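Local coordinates for protein DNA-entry nuclease inhibitor (Bacillus subtilis subsp. subtilis, PDB 4MQD) that inhibits the DNA-degrading activity of the DNA-entry nuclease and plays a role in the competence of cells to be transformed, at residues Y75-T80 against C113-A118. Residues are numbered along the deposited sequence; the frame is centred on the assembly and turned at random.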
ATOM      1  N   TYR A  75       5.200  -0.815   3.138  1.00 29.39           N
ATOM      2  CA  TYR A  75       6.517  -0.209   2.916  1.00 28.53           C
ATOM      3  C   TYR A  75       7.148   0.265   4.223  1.00 27.58           C
ATOM      4  O   TYR A  75       6.454   0.468   5.220  1.00 27.21           O
ATOM      5  CB  TYR A  75       6.420   0.967   1.939  1.00 28.95           C
ATOM      6  CG  TYR A  75       5.516   2.094   2.391  1.00 30.32           C
ATOM      7  CD1 TYR A  75       4.150   2.071   2.116  1.00 30.52           C
ATOM      8  CD2 TYR A  75       6.028   3.194   3.077  1.00 30.72           C
ATOM      9  CE1 TYR A  75       3.320   3.103   2.517  1.00 30.17           C
ATOM     10  CE2 TYR A  75       5.205   4.231   3.485  1.00 31.39           C
ATOM     11  CZ  TYR A  75       3.853   4.181   3.202  1.00 31.52           C
ATOM     12  OH  TYR A  75       3.031   5.206   3.602  1.00 35.30           O
ATOM     13  N   GLU A  76       8.468   0.436   4.207  1.00 26.56           N
ATOM     14  CA  GLU A  76       9.209   0.936   5.363  1.00 27.69           C
ATOM     15  C   GLU A  76       9.800   2.331   5.141  1.00 28.33           C
ATOM     16  O   GLU A  76      10.343   2.928   6.070  1.00 27.10           O
ATOM     17  CB  GLU A  76      10.313  -0.051   5.739  1.00 28.26           C
ATOM     18  CG  GLU A  76       9.782  -1.355   6.311  1.00 29.63           C
ATOM     19  CD  GLU A  76      10.827  -2.139   7.079  1.00 30.93           C
ATOM     20  OE1 GLU A  76      12.035  -1.980   6.799  1.00 33.68           O
ATOM     21  OE2 GLU A  76      10.436  -2.927   7.964  1.00 35.40           O
ATOM     22  N   LYS A  77       9.684   2.848   3.919  1.00 29.80           N
ATOM     23  CA  LYS A  77      10.172   4.183   3.588  1.00 30.83           C
ATOM     24  C   LYS A  77       9.441   4.712   2.360  1.00 29.37           C
ATOM     25  O   LYS A  77       9.250   3.986   1.385  1.00 27.91           O
ATOM     26  CB  LYS A  77      11.678   4.145   3.320  1.00 32.85           C
ATOM     27  CG  LYS A  77      12.338   5.501   3.105  1.00 35.80           C
ATOM     28  CD  LYS A  77      12.253   6.379   4.343  1.00 38.47           C
ATOM     29  CE  LYS A  77      13.345   7.437   4.364  1.00 40.41           C
ATOM     30  NZ  LYS A  77      13.326   8.216   5.634  1.00 41.44           N
ATOM     31  N   LYS A  78       9.029   5.975   2.424  1.00 29.89           N
ATOM     32  CA  LYS A  78       8.428   6.666   1.289  1.00 30.63           C
ATOM     33  C   LYS A  78       9.173   7.976   1.077  1.00 30.48           C
ATOM     34  O   LYS A  78       9.288   8.786   1.996  1.00 31.46           O
ATOM     35  CB  LYS A  78       6.946   6.943   1.544  1.00 32.11           C
ATOM     36  CG  LYS A  78       6.240   7.641   0.392  1.00 33.74           C
ATOM     37  CD  LYS A  78       4.771   7.879   0.698  1.00 35.96           C
ATOM     38  CE  LYS A  78       4.086   8.616  -0.442  1.00 38.06           C
ATOM     39  NZ  LYS A  78       2.632   8.815  -0.188  1.00 40.11           N
ATOM     40  N   VAL A  79       9.680   8.173  -0.135  1.00 30.27           N
ATOM     41  CA  VAL A  79      10.400   9.388  -0.487  1.00 30.89           C
ATOM     42  C   VAL A  79       9.798   9.954  -1.763  1.00 29.51           C
ATOM     43  O   VAL A  79       9.707   9.248  -2.763  1.00 28.62           O
ATOM     44  CB  VAL A  79      11.897   9.102  -0.715  1.00 31.91           C
ATOM     45  CG1 VAL A  79      12.678  10.404  -0.792  1.00 33.72           C
ATOM     46  CG2 VAL A  79      12.447   8.215   0.395  1.00 32.08           C
ATOM     47  N   THR A  80       9.390  11.220  -1.723  1.00 30.54           N
ATOM     48  CA  THR A  80       8.837  11.906  -2.889  1.00 33.39           C
ATOM     49  C   THR A  80       9.708  13.110  -3.243  1.00 34.27           C
ATOM     50  O   THR A  80       9.919  13.993  -2.414  1.00 37.43           O
ATOM     51  CB  THR A  80       7.387  12.364  -2.640  1.00 35.42           C
ATOM     52  OG1 THR A  80       6.572  11.221  -2.351  1.00 37.65           O
ATOM     53  CG2 THR A  80       6.824  13.089  -3.862  1.00 35.36           C
ATOM     54  N   CYS A 113       9.434   7.012  -4.309  1.00 26.65           N
ATOM     55  CA  CYS A 113      10.066   5.705  -4.148  1.00 26.41           C
ATOM     56  C   CYS A 113       9.632   5.056  -2.835  1.00 25.47           C
ATOM     57  O   CYS A 113       9.891   5.595  -1.755  1.00 24.69           O
ATOM     58  CB  CYS A 113      11.590   5.834  -4.178  1.00 27.96           C
ATOM     59  SG  CYS A 113      12.475   4.262  -4.001  1.00 30.48           S
ATOM     60  N   TRP A 114       8.968   3.907  -2.935  1.00 24.54           N
ATOM     61  CA  TRP A 114       8.592   3.125  -1.762  1.00 24.30           C
ATOM     62  C   TRP A 114       9.584   1.988  -1.573  1.00 24.36           C
ATOM     63  O   TRP A 114       9.864   1.246  -2.519  1.00 23.60           O
ATOM     64  CB  TRP A 114       7.193   2.524  -1.919  1.00 24.54           C
ATOM     65  CG  TRP A 114       6.060   3.498  -1.864  1.00 24.84           C
ATOM     66  CD1 TRP A 114       5.362   3.884  -0.757  1.00 25.45           C
ATOM     67  CD2 TRP A 114       5.462   4.175  -2.971  1.00 25.35           C
ATOM     68  NE1 TRP A 114       4.375   4.775  -1.105  1.00 24.85           N
ATOM     69  CE2 TRP A 114       4.413   4.969  -2.459  1.00 25.55           C
ATOM     70  CE3 TRP A 114       5.715   4.192  -4.346  1.00 26.45           C
ATOM     71  CZ2 TRP A 114       3.617   5.775  -3.276  1.00 27.09           C
ATOM     72  CZ3 TRP A 114       4.924   4.992  -5.158  1.00 28.24           C
ATOM     73  CH2 TRP A 114       3.889   5.773  -4.620  1.00 28.21           C
ATOM     74  N   THR A 115      10.103   1.848  -0.355  1.00 23.87           N
ATOM     75  CA  THR A 115      10.961   0.720  -0.002  1.00 24.63           C
ATOM     76  C   THR A 115      10.108  -0.409   0.571  1.00 25.00           C
ATOM     77  O   THR A 115       9.501  -0.255   1.632  1.00 25.55           O
ATOM     78  CB  THR A 115      12.030   1.126   1.032  1.00 25.09           C
ATOM     79  OG1 THR A 115      12.863   2.152   0.479  1.00 24.86           O
ATOM     80  CG2 THR A 115      12.895  -0.069   1.419  1.00 24.90           C
ATOM     81  N   VAL A 116      10.064  -1.532  -0.144  1.00 25.16           N
ATOM     82  CA  VAL A 116       9.298  -2.710   0.268  1.00 25.98           C
ATOM     83  C   VAL A 116      10.260  -3.881   0.489  1.00 26.73           C
ATOM     84  O   VAL A 116      10.642  -4.559  -0.468  1.00 27.43           O
ATOM     85  CB  VAL A 116       8.248  -3.097  -0.797  1.00 26.07           C
ATOM     86  CG1 VAL A 116       7.356  -4.224  -0.290  1.00 25.63           C
ATOM     87  CG2 VAL A 116       7.417  -1.883  -1.191  1.00 26.60           C
ATOM     88  N   PRO A 117      10.662  -4.124   1.752  1.00 28.19           N
ATOM     89  CA  PRO A 117      11.594  -5.225   2.030  1.00 27.71           C
ATOM     90  C   PRO A 117      11.036  -6.592   1.638  1.00 26.68           C
ATOM     91  O   PRO A 117       9.819  -6.764   1.567  1.00 25.56           O
ATOM     92  CB  PRO A 117      11.805  -5.150   3.548  1.00 28.63           C
ATOM     93  CG  PRO A 117      11.319  -3.807   3.962  1.00 29.70           C
ATOM     94  CD  PRO A 117      10.274  -3.401   2.975  1.00 28.59           C
ATOM     95  N   ALA A 118      11.933  -7.547   1.397  1.00 26.40           N
ATOM     96  CA  ALA A 118      11.565  -8.901   0.960  1.00 27.62           C
ATOM     97  C   ALA A 118      10.413  -9.492   1.768  1.00 28.06           C
ATOM     98  O   ALA A 118       9.488 -10.085   1.210  1.00 27.57           O
ATOM     99  CB  ALA A 118      12.776  -9.820   1.042  1.00 28.11           C
TER
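Cys-113 and Val-79 face each other as an antiparallel hydrogen-bonded pair. Cys-113 N gives a short bond of 2.7 Å to Val-79 O, and Cys-113 O takes the return bond from Val-79 N, the donor lying out of the carbonyl plane by 27°. Both side chains, buried, lie on one face of the sheet.

On the other face, Trp-114 sits across from Lys-78 in a non-hydrogen-bonded pair. Its indole turns an edge to the phenol of Tyr-75: Trp-114 CD1 reaches Tyr-75 CD1 at 3.6 Å, off-centre over the ring, and the planes stand at 69° in a T-shaped stack. Tyr-75 CG lies between its backbone N and carbonyl carbon (chi1 60°), which helps turn a face of the ring to the indole edge. Alongside runs the fully extended Lys-78 chain, its CD 3.6 Å from Trp-114 NE1. An alanine in place of Trp-114 would probably leave the Tyr-75 ring without its edge-on partner and the Lys-78 methylenes without the indole they lie against.

Thr-115 returns to the face of Cys-113 and Val-79, where its OG1 is 3.7 Å from Lys-77 CB. Its backbone bonds at both ends: Thr-115 N to Lys-77 O, and Thr-115 O from Glu-76 N, the latter 2.9 Å long and nearly straight. The methyl CG2 of Val-116 touches Tyr-75 CB only loosely, at 4.3 Å. Past the strand, Pro-117 CG packs against the carboxylate end of Glu-76, whose OE1 is hydrogen-bonded to Gln-55 NE2. Tyr-75 also meets the ring of Tyr-17 of the second subunit, which puts Tyr-75 at the boundary with that subunit.

This is antiparallel beta-strand pairing at the border of a sheet: strand 77-85, outermost within the chain, is hydrogen-bonded to strand 107-116, which on its other flank pairs with strand 127-134 in the mixed five-stranded sheet.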